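Local coordinates for protein phospholipase C-beta (PLC-beta) (Sepia officinalis, PDB 3QR0) that belongs to the phospholipase C-beta family, multidomain proteins that combine a PH domain, EF-hand repeats, a calcium-binding TIM-type barrel and a C2 domain, at residues A[29-34]-A[80-85]; A[146-151]-A[749-754]; A[153-158]-A[758-763]. All coordinates share one frame; numbering follows the deposited sequence. Where two conformers were deposited one is given.

Contact 1: A[29-34]-A[80-85]; sequences LKWEEG and KPPKDK
In the PH domain, the end of strand 26-31 and the loop leading from strand 70-75 into helix 85-93 meet through an indole laid against a proline, with an ion pair on the exposed side. The apolar half belongs to Trp31. Its CG sits between the backbone N and the carbonyl carbon, the crowded position (chi1 61°), and this sends the indole across to residues 80-82. Pro82 lies over one face of the ring: CB stands 3.7 Å from the centroid of the Trp31 six-membered ring and only 12° off its normal, a CH-pi contact made almost straight down. The backbone takes part too, since Pro82 N comes within 3.5 Å of Trp31 CZ2. At the indole edge, in the ring plane, Lys80 O approaches CZ2 of Trp31 at the same 3.5 Å, so one corner of the six-membered ring is bracketed by a proline above and a carbonyl alongside. Elsewhere the indole stacks with His121 of strand 118-124, while Ile87 of helix 85-93 touches both Trp31 and Pro82. Asp84, the N-cap residue, holds the start of that helix through OD2 to the N of Ile87, and its OD1 bonds Ser36 OG.

The charged half lies outside, among exposed side chains. Lys80 has CG anti to the backbone N (chi1 178°) and runs fully extended, crossing the extended chain of Glu33 at about a right angle. The two tips form a salt bridge, with Lys80 NZ 2.6 Å from Glu33 OE2 and approaching that oxygen nearly along its C-O axis.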
loop_
_atom_site.group_PDB
_atom_site.type_symbol
_atom_site.label_atom_id
_atom_site.label_comp_id
_atom_site.label_asym_id
_atom_site.label_seq_id
_atom_site.Cartn_x
_atom_site.Cartn_y
_atom_site.Cartn_z
ATOM N N LEU A 29 2.546 32.218 4.664
ATOM C CA LEU A 29 1.528 32.807 3.805
ATOM C C LEU A 29 0.933 31.684 2.971
ATOM O O LEU A 29 1.663 30.922 2.342
ATOM C CB LEU A 29 2.099 33.899 2.898
ATOM C CG LEU A 29 2.467 35.226 3.562
ATOM C CD1 LEU A 29 2.889 36.250 2.500
ATOM C CD2 LEU A 29 1.328 35.792 4.411
ATOM N N LYS A 30 -0.392 31.576 2.991
ATOM C CA LYS A 30 -1.106 30.553 2.230
ATOM C C LYS A 30 -1.785 31.197 1.029
ATOM O O LYS A 30 -2.400 32.248 1.158
ATOM C CB LYS A 30 -2.148 29.882 3.125
ATOM C CG LYS A 30 -2.921 28.760 2.470
ATOM C CD LYS A 30 -3.963 28.194 3.420
ATOM C CE LYS A 30 -4.516 26.875 2.897
ATOM N NZ LYS A 30 -5.217 27.056 1.599
ATOM N N TRP A 31 -1.675 30.559 -0.136
ATOM C CA TRP A 31 -2.322 31.053 -1.353
ATOM C C TRP A 31 -2.890 29.892 -2.172
ATOM O O TRP A 31 -2.543 28.734 -1.942
ATOM C CB TRP A 31 -1.334 31.871 -2.190
ATOM C CG TRP A 31 -0.144 31.089 -2.653
ATOM C CD1 TRP A 31 0.986 30.813 -1.937
ATOM C CD2 TRP A 31 0.036 30.479 -3.937
ATOM N NE1 TRP A 31 1.852 30.065 -2.692
ATOM C CE2 TRP A 31 1.295 29.848 -3.926
ATOM C CE3 TRP A 31 -0.754 30.394 -5.092
ATOM C CZ2 TRP A 31 1.789 29.144 -5.023
ATOM C CZ3 TRP A 31 -0.263 29.698 -6.185
ATOM C CH2 TRP A 31 1.001 29.082 -6.144
ATOM N N GLU A 32 -3.770 30.219 -3.114
ATOM C CA GLU A 32 -4.430 29.227 -3.965
ATOM C C GLU A 32 -4.274 29.582 -5.433
ATOM O O GLU A 32 -4.259 30.754 -5.790
ATOM C CB GLU A 32 -5.924 29.182 -3.659
ATOM C CG GLU A 32 -6.281 28.621 -2.305
ATOM C CD GLU A 32 -7.783 28.609 -2.073
ATOM O OE1 GLU A 32 -8.545 28.541 -3.066
ATOM O OE2 GLU A 32 -8.202 28.660 -0.897
ATOM N N GLU A 33 -4.178 28.564 -6.283
ATOM C CA GLU A 33 -4.237 28.765 -7.731
ATOM C C GLU A 33 -5.618 29.274 -8.123
ATOM O O GLU A 33 -6.631 28.801 -7.597
ATOM C CB GLU A 33 -3.963 27.459 -8.480
ATOM C CG GLU A 33 -2.513 27.038 -8.517
ATOM C CD GLU A 33 -2.317 25.706 -9.220
ATOM O OE1 GLU A 33 -3.073 24.754 -8.929
ATOM O OE2 GLU A 33 -1.399 25.600 -10.060
ATOM N N GLY A 34 -5.654 30.235 -9.041
ATOM C CA GLY A 34 -6.915 30.793 -9.534
ATOM C C GLY A 34 -7.496 31.928 -8.703
ATOM O O GLY A 34 -8.630 32.334 -8.932
ATOM N N LYS A 80 6.151 24.666 -5.996
ATOM C CA LYS A 80 5.561 25.474 -7.064
ATOM C C LYS A 80 5.388 26.906 -6.565
ATOM O O LYS A 80 4.546 27.159 -5.707
ATOM C CB LYS A 80 4.206 24.897 -7.488
ATOM C CG LYS A 80 3.501 25.710 -8.574
ATOM C CD LYS A 80 2.356 24.938 -9.219
ATOM C CE LYS A 80 1.753 25.730 -10.381
ATOM N NZ LYS A 80 0.800 24.909 -11.178
ATOM N N PRO A 81 6.188 27.851 -7.089
ATOM C CA PRO A 81 6.059 29.223 -6.611
ATOM C C PRO A 81 4.857 29.927 -7.247
ATOM O O PRO A 81 4.425 29.539 -8.336
ATOM C CB PRO A 81 7.369 29.867 -7.058
ATOM C CG PRO A 81 7.747 29.125 -8.295
ATOM C CD PRO A 81 7.188 27.733 -8.167
ATOM N N PRO A 82 4.307 30.948 -6.569
ATOM C CA PRO A 82 3.171 31.665 -7.143
ATOM C C PRO A 82 3.567 32.480 -8.377
ATOM O O PRO A 82 4.700 32.947 -8.472
ATOM C CB PRO A 82 2.719 32.579 -6.000
ATOM C CG PRO A 82 3.922 32.773 -5.167
ATOM C CD PRO A 82 4.707 31.503 -5.264
ATOM N N LYS A 83 2.636 32.611 -9.318
ATOM C CA LYS A 83 2.838 33.410 -10.525
ATOM C C LYS A 83 2.055 34.722 -10.474
ATOM O O LYS A 83 2.391 35.667 -11.176
ATOM C CB LYS A 83 2.431 32.610 -11.763
ATOM C CG LYS A 83 3.284 31.368 -12.001
ATOM C CD LYS A 83 2.989 30.719 -13.359
ATOM C CE LYS A 83 1.688 29.917 -13.352
ATOM N NZ LYS A 83 1.110 29.785 -14.730
ATOM N N ASP A 84 1.014 34.773 -9.647
ATOM C CA ASP A 84 0.232 35.991 -9.464
ATOM C C ASP A 84 1.108 37.107 -8.879
ATOM O O ASP A 84 1.832 36.891 -7.905
ATOM C CB ASP A 84 -0.967 35.708 -8.557
ATOM C CG ASP A 84 -1.778 36.948 -8.254
ATOM O OD1 ASP A 84 -2.792 37.183 -8.950
ATOM O OD2 ASP A 84 -1.398 37.697 -7.324
ATOM N N LYS A 85 1.034 38.290 -9.483
ATOM C CA LYS A 85 1.872 39.431 -9.101
ATOM C C LYS A 85 1.758 39.784 -7.620
ATOM O O LYS A 85 2.769 39.953 -6.941
ATOM C CB LYS A 85 1.513 40.665 -9.943
ATOM C CG LYS A 85 2.414 41.872 -9.694
ATOM C CD LYS A 85 2.062 43.040 -10.602
ATOM C CE LYS A 85 3.031 44.202 -10.426
ATOM N NZ LYS A 85 2.771 45.295 -11.408
#

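Contact 2: A[146-151]-A[749-754]; sequences SLNKNQ and PLRNES
The guanidinium of Arg751 is approached at its edge, in plane, by Asn148 OD1 and by a water, and the Asn148 amide stands almost perpendicular to it, the two planes 88° apart. A weak hydrogen bond runs from Arg751 NH2 to Asn148 OD1 at 3.1 Å, with an N-H...acceptor angle of 143°. The water lies 2.7 Å from Arg751 NE, whose proton it accepts, and it donates to Leu147 O, so the last carbonyl of helix 144-147 is tied to the arginine through solvent. A bend at chi2 (-75°) carries the Arg751 chain across to that helix end. The strongest partner of Arg751 lies outside both segments: NH1 forms a salt bridge with Glu615, whose other carboxylate oxygen accepts from Asn148 ND2. That same ND2 also bonds Leu144 O, which fixes the amide's rotation and leaves OD1 facing the arginine. Glu615 probably balances the charge of the buried guanidinium.

Further along, Pro749 points its ring at the turn between two helices, CG resting 3.5 Å from Lys149 O and close to the CA of Asn150. Lys149 itself curls back, and its NZ donates to Ser146 O at 2.7 Å while also pairing with Glu154. Asn150 holds the N-cap position of helix 151-165 but makes no capping bond; its OD1 takes the N-H of Gln151 instead.

This buried contact thus sets the connection from helix 144-147 to helix 151-165 against strand 746-751, an edge strand of one C2 sheet, which strand 761-771 pairs with.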
loop_
_atom_site.group_PDB
_atom_site.type_symbol
_atom_site.label_atom_id
_atom_site.label_comp_id
_atom_site.label_asym_id
_atom_site.label_seq_id
_atom_site.Cartn_x
_atom_site.Cartn_y
_atom_site.Cartn_z
ATOM N N SER A 146 2.361 4.577 12.255
ATOM C CA SER A 146 1.151 5.403 12.246
ATOM C C SER A 146 0.116 4.851 11.268
ATOM O O SER A 146 -1.070 4.756 11.591
ATOM C CB SER A 146 1.493 6.850 11.876
ATOM O OG SER A 146 0.328 7.654 11.836
ATOM N N LEU A 147 0.580 4.477 10.080
ATOM C CA LEU A 147 -0.275 3.898 9.049
ATOM C C LEU A 147 -0.867 2.527 9.417
ATOM O O LEU A 147 -1.875 2.123 8.839
ATOM C CB LEU A 147 0.508 3.775 7.739
ATOM C CG LEU A 147 0.865 5.103 7.069
ATOM C CD1 LEU A 147 1.789 4.852 5.873
ATOM C CD2 LEU A 147 -0.396 5.861 6.651
ATOM N N ASN A 148 -0.246 1.830 10.367
ATOM C CA ASN A 148 -0.686 0.495 10.782
ATOM C C ASN A 148 -1.269 0.397 12.189
ATOM O O ASN A 148 -1.441 -0.710 12.709
ATOM C CB ASN A 148 0.487 -0.477 10.663
ATOM C CG ASN A 148 0.740 -0.886 9.242
ATOM O OD1 ASN A 148 0.242 -1.909 8.804
ATOM N ND2 ASN A 148 1.486 -0.074 8.501
ATOM N N LYS A 149 -1.607 1.528 12.801
ATOM C CA LYS A 149 -2.060 1.494 14.185
ATOM C C LYS A 149 -3.417 0.802 14.333
ATOM O O LYS A 149 -4.240 0.793 13.410
ATOM C CB LYS A 149 -2.065 2.892 14.820
ATOM C CG LYS A 149 -3.033 3.882 14.235
ATOM C CD LYS A 149 -2.699 5.290 14.729
ATOM C CE LYS A 149 -3.402 6.358 13.932
ATOM N NZ LYS A 149 -3.077 6.284 12.479
ATOM N N ASN A 150 -3.624 0.204 15.504
ATOM C CA ASN A 150 -4.839 -0.543 15.797
ATOM C C ASN A 150 -5.943 0.455 16.150
ATOM O O ASN A 150 -5.699 1.663 16.182
ATOM C CB ASN A 150 -4.574 -1.544 16.940
ATOM C CG ASN A 150 -5.558 -2.712 16.955
ATOM O OD1 ASN A 150 -6.505 -2.751 16.171
ATOM N ND2 ASN A 150 -5.339 -3.663 17.864
ATOM N N GLN A 151 -7.147 -0.039 16.416
ATOM C CA GLN A 151 -8.299 0.837 16.640
ATOM C C GLN A 151 -8.153 1.799 17.826
ATOM O O GLN A 151 -8.617 2.940 17.739
ATOM C CB GLN A 151 -9.581 0.020 16.792
ATOM C CG GLN A 151 -10.843 0.845 16.612
ATOM C CD GLN A 151 -12.097 0.013 16.733
ATOM O OE1 GLN A 151 -12.905 0.213 17.646
ATOM N NE2 GLN A 151 -12.267 -0.938 15.819
ATOM N N PRO A 749 -8.267 -2.650 11.147
ATOM C CA PRO A 749 -8.499 -1.329 10.566
ATOM C C PRO A 749 -8.517 -1.395 9.045
ATOM O O PRO A 749 -7.640 -2.015 8.433
ATOM C CB PRO A 749 -7.313 -0.502 11.075
ATOM C CG PRO A 749 -6.926 -1.176 12.361
ATOM C CD PRO A 749 -7.160 -2.636 12.122
ATOM N N LEU A 750 -9.529 -0.782 8.447
ATOM C CA LEU A 750 -9.717 -0.848 7.004
ATOM C C LEU A 750 -8.912 0.208 6.248
ATOM O O LEU A 750 -8.617 1.288 6.767
ATOM C CB LEU A 750 -11.198 -0.707 6.667
ATOM C CG LEU A 750 -12.096 -1.817 7.202
ATOM C CD1 LEU A 750 -13.570 -1.481 6.930
ATOM C CD2 LEU A 750 -11.724 -3.159 6.576
ATOM N N ARG A 751 -8.578 -0.130 5.007
ATOM C CA ARG A 751 -7.815 0.716 4.105
ATOM C C ARG A 751 -8.642 1.041 2.873
ATOM O O ARG A 751 -9.550 0.279 2.499
ATOM C CB ARG A 751 -6.554 -0.020 3.657
ATOM C CG ARG A 751 -5.692 -0.506 4.800
ATOM C CD ARG A 751 -4.951 0.645 5.419
ATOM N NE ARG A 751 -4.147 0.246 6.571
ATOM C CZ ARG A 751 -3.018 -0.457 6.510
ATOM N NH1 ARG A 751 -2.534 -0.887 5.350
ATOM N NH2 ARG A 751 -2.368 -0.741 7.629
ATOM N N ASN A 752 -8.347 2.177 2.245
ATOM C CA ASN A 752 -8.960 2.494 0.962
ATOM C C ASN A 752 -8.200 1.773 -0.156
ATOM O O ASN A 752 -7.318 0.958 0.121
ATOM C CB ASN A 752 -9.099 4.014 0.740
ATOM C CG ASN A 752 -7.773 4.749 0.667
ATOM O OD1 ASN A 752 -6.724 4.177 0.372
ATOM N ND2 ASN A 752 -7.825 6.051 0.934
ATOM N N GLU A 753 -8.548 2.058 -1.405
ATOM C CA GLU A 753 -7.966 1.336 -2.546
ATOM C C GLU A 753 -6.471 1.576 -2.694
ATOM O O GLU A 753 -5.744 0.689 -3.147
ATOM C CB GLU A 753 -8.663 1.716 -3.852
ATOM C CG GLU A 753 -10.124 1.339 -3.927
ATOM C CD GLU A 753 -11.052 2.456 -3.482
ATOM O OE1 GLU A 753 -10.642 3.301 -2.648
ATOM O OE2 GLU A 753 -12.201 2.481 -3.968
ATOM N N SER A 754 -6.009 2.766 -2.300
ATOM C CA SER A 754 -4.575 3.094 -2.334
ATOM C C SER A 754 -3.824 2.571 -1.104
ATOM O O SER A 754 -2.642 2.860 -0.923
ATOM C CB SER A 754 -4.366 4.608 -2.458
ATOM O OG SER A 754 -4.728 5.285 -1.265
HETATM O O HOH W 1 -4.932 1.298 8.897
#

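Contact 3: A[153-158]-A[758-763]; sequences GEWEKL and LGLASV
Helix 151-165, at the start of the EF-hand region, runs past a corner of the C2 domain where the chain turns at Gly759 and Leu760 before entering strand 761-771. The helix is regular here, with Lys157 N bonded to Gly153 O and Leu158 N to Glu154 O. Gly759 has phi 114° and psi -121°, a backbone conformation in which any side chain would collide with the carbonyl O of Leu758. The backbones come closest at Glu154 and Leu760, whose CA atoms are 5.5 Å apart.

Glu154 lies over the glycine. With CG anti to the carbonyl carbon and a bend at chi2 (-69°), its chain folds along the peptide: CG is 3.3 Å from Gly759 O, and OE1 reaches 3.5 Å from Gly759 CA. No hydrogen bond crosses between the segments; the carboxylate instead pairs through OE2 with Lys149, just ahead of the helix.

Leu760 inserts its branched end against the helix. CD2 packs on CB and the carbonyl carbon of Glu154 and also meets the edge of the Trp155 indole in plane, 3.6 Å from CE3. The indole is held by its NE1 bond to Phe218 O, a stack with the Phe218 ring and an edge-to-face contact with Tyr222, so the leucine meets a fixed edge. On the strand side, Ser762 OG donates to Leu760 O at 2.8 Å from above the carbonyl plane. The other methyl of the leucine, Leu760 CD1, crosses to Leu158 and ends 3.9 Å from its CD2.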
loop_
_atom_site.group_PDB
_atom_site.type_symbol
_atom_site.label_atom_id
_atom_site.label_comp_id
_atom_site.label_asym_id
_atom_site.label_seq_id
_atom_site.Cartn_x
_atom_site.Cartn_y
_atom_site.Cartn_z
ATOM N N GLY A 153 -5.385 3.170 18.825
ATOM C CA GLY A 153 -4.563 4.233 18.252
ATOM C C GLY A 153 -5.364 5.216 17.413
ATOM O O GLY A 153 -5.088 6.421 17.430
ATOM N N GLU A 154 -6.351 4.714 16.673
ATOM C CA GLU A 154 -7.229 5.585 15.889
ATOM C C GLU A 154 -8.174 6.380 16.781
ATOM O O GLU A 154 -8.560 7.499 16.439
ATOM C CB GLU A 154 -8.028 4.792 14.852
ATOM C CG GLU A 154 -7.196 4.290 13.677
ATOM C CD GLU A 154 -6.703 5.407 12.746
ATOM O OE1 GLU A 154 -7.139 6.574 12.876
ATOM O OE2 GLU A 154 -5.857 5.107 11.880
ATOM N N TRP A 155 -8.546 5.794 17.916
ATOM C CA TRP A 155 -9.365 6.479 18.902
ATOM C C TRP A 155 -8.550 7.616 19.522
ATOM O O TRP A 155 -9.074 8.706 19.742
ATOM C CB TRP A 155 -9.838 5.496 19.971
ATOM C CG TRP A 155 -10.998 5.979 20.779
ATOM C CD1 TRP A 155 -11.031 6.169 22.130
ATOM C CD2 TRP A 155 -12.297 6.323 20.291
ATOM N NE1 TRP A 155 -12.273 6.615 22.514
ATOM C CE2 TRP A 155 -13.069 6.719 21.405
ATOM C CE3 TRP A 155 -12.883 6.342 19.020
ATOM C CZ2 TRP A 155 -14.398 7.126 21.290
ATOM C CZ3 TRP A 155 -14.208 6.742 18.904
ATOM C CH2 TRP A 155 -14.950 7.130 20.038
ATOM N N GLU A 156 -7.271 7.353 19.784
ATOM C CA GLU A 156 -6.353 8.367 20.297
ATOM C C GLU A 156 -6.110 9.498 19.280
ATOM O O GLU A 156 -5.990 10.659 19.663
ATOM C CB GLU A 156 -5.023 7.727 20.714
ATOM C CG GLU A 156 -4.093 8.662 21.473
ATOM C CD GLU A 156 -2.733 8.044 21.759
ATOM O OE1 GLU A 156 -2.174 7.364 20.872
ATOM O OE2 GLU A 156 -2.213 8.258 22.869
ATOM N N LYS A 157 -6.036 9.157 17.998
ATOM C CA LYS A 157 -5.961 10.159 16.926
ATOM C C LYS A 157 -7.152 11.123 16.969
ATOM O O LYS A 157 -6.979 12.346 16.903
ATOM C CB LYS A 157 -5.894 9.476 15.560
ATOM C CG LYS A 157 -5.942 10.425 14.375
ATOM C CD LYS A 157 -5.439 9.756 13.103
ATOM C CE LYS A 157 -5.697 10.628 11.881
ATOM N NZ LYS A 157 -5.083 10.054 10.648
ATOM N N LEU A 158 -8.353 10.564 17.088
ATOM C CA LEU A 158 -9.564 11.361 17.253
ATOM C C LEU A 158 -9.478 12.219 18.516
ATOM O O LEU A 158 -9.872 13.393 18.503
ATOM C CB LEU A 158 -10.802 10.454 17.315
ATOM C CG LEU A 158 -12.157 11.119 17.558
ATOM C CD1 LEU A 158 -12.460 12.144 16.470
ATOM C CD2 LEU A 158 -13.257 10.075 17.634
ATOM N N LEU A 758 -8.619 4.293 6.369
ATOM C CA LEU A 758 -9.894 4.987 6.505
ATOM C C LEU A 758 -9.952 5.750 7.826
ATOM O O LEU A 758 -10.652 6.750 7.928
ATOM C CB LEU A 758 -11.069 4.000 6.449
ATOM C CG LEU A 758 -11.673 3.714 5.079
ATOM C CD1 LEU A 758 -10.664 3.036 4.195
ATOM C CD2 LEU A 758 -12.935 2.866 5.225
ATOM N N GLY A 759 -9.241 5.252 8.835
ATOM C CA GLY A 759 -9.284 5.810 10.185
ATOM C C GLY A 759 -9.899 4.809 11.149
ATOM O O GLY A 759 -9.411 3.682 11.288
ATOM N N LEU A 760 -10.986 5.210 11.799
ATOM C CA LEU A 760 -11.657 4.358 12.785
ATOM C C LEU A 760 -12.327 3.121 12.183
ATOM O O LEU A 760 -12.536 2.135 12.893
ATOM C CB LEU A 760 -12.697 5.174 13.562
ATOM C CG LEU A 760 -12.140 6.155 14.595
ATOM C CD1 LEU A 760 -13.227 7.112 15.067
ATOM C CD2 LEU A 760 -11.559 5.393 15.760
ATOM N N ALA A 761 -12.665 3.166 10.892
ATOM C CA ALA A 761 -13.375 2.058 10.245
ATOM C C ALA A 761 -12.589 0.764 10.398
ATOM O O ALA A 761 -11.436 0.678 9.970
ATOM C CB ALA A 761 -13.638 2.359 8.762
ATOM N N SER A 762 -13.217 -0.229 11.025
ATOM C CA SER A 762 -12.560 -1.490 11.351
ATOM C C SER A 762 -13.537 -2.657 11.294
ATOM O O SER A 762 -14.733 -2.484 11.504
ATOM C CB SER A 762 -11.967 -1.440 12.763
ATOM O OG SER A 762 -11.130 -0.308 12.947
ATOM N N VAL A 763 -13.005 -3.837 10.999
ATOM C CA VAL A 763 -13.738 -5.090 11.156
ATOM C C VAL A 763 -13.128 -5.825 12.344
ATOM O O VAL A 763 -11.907 -5.821 12.520
ATOM C CB VAL A 763 -13.665 -5.956 9.879
ATOM C CG1 VAL A 763 -14.146 -7.387 10.149
ATOM C CG2 VAL A 763 -14.501 -5.326 8.769
#

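In the fold
From the N terminus, contact 1 comes first: residues 29-34 and 80-85 close a loop within the PH domain, and that loop is shut before contact 2 opens. Its centre lies about 33 Å from that of contact 2, and the two do not touch. Contacts 2 and 3 each join the early part of the chain to the C2 domain about 600 residues later, and they cross, their segments alternating as 146-151, 153-158, 749-754 and 758-763. They lie side by side, centres about 8 Å apart, on neighbouring strands 746-751 and 761-771. Together they fasten the helical passage from PH domain to EF-hand region onto one C2 sheet.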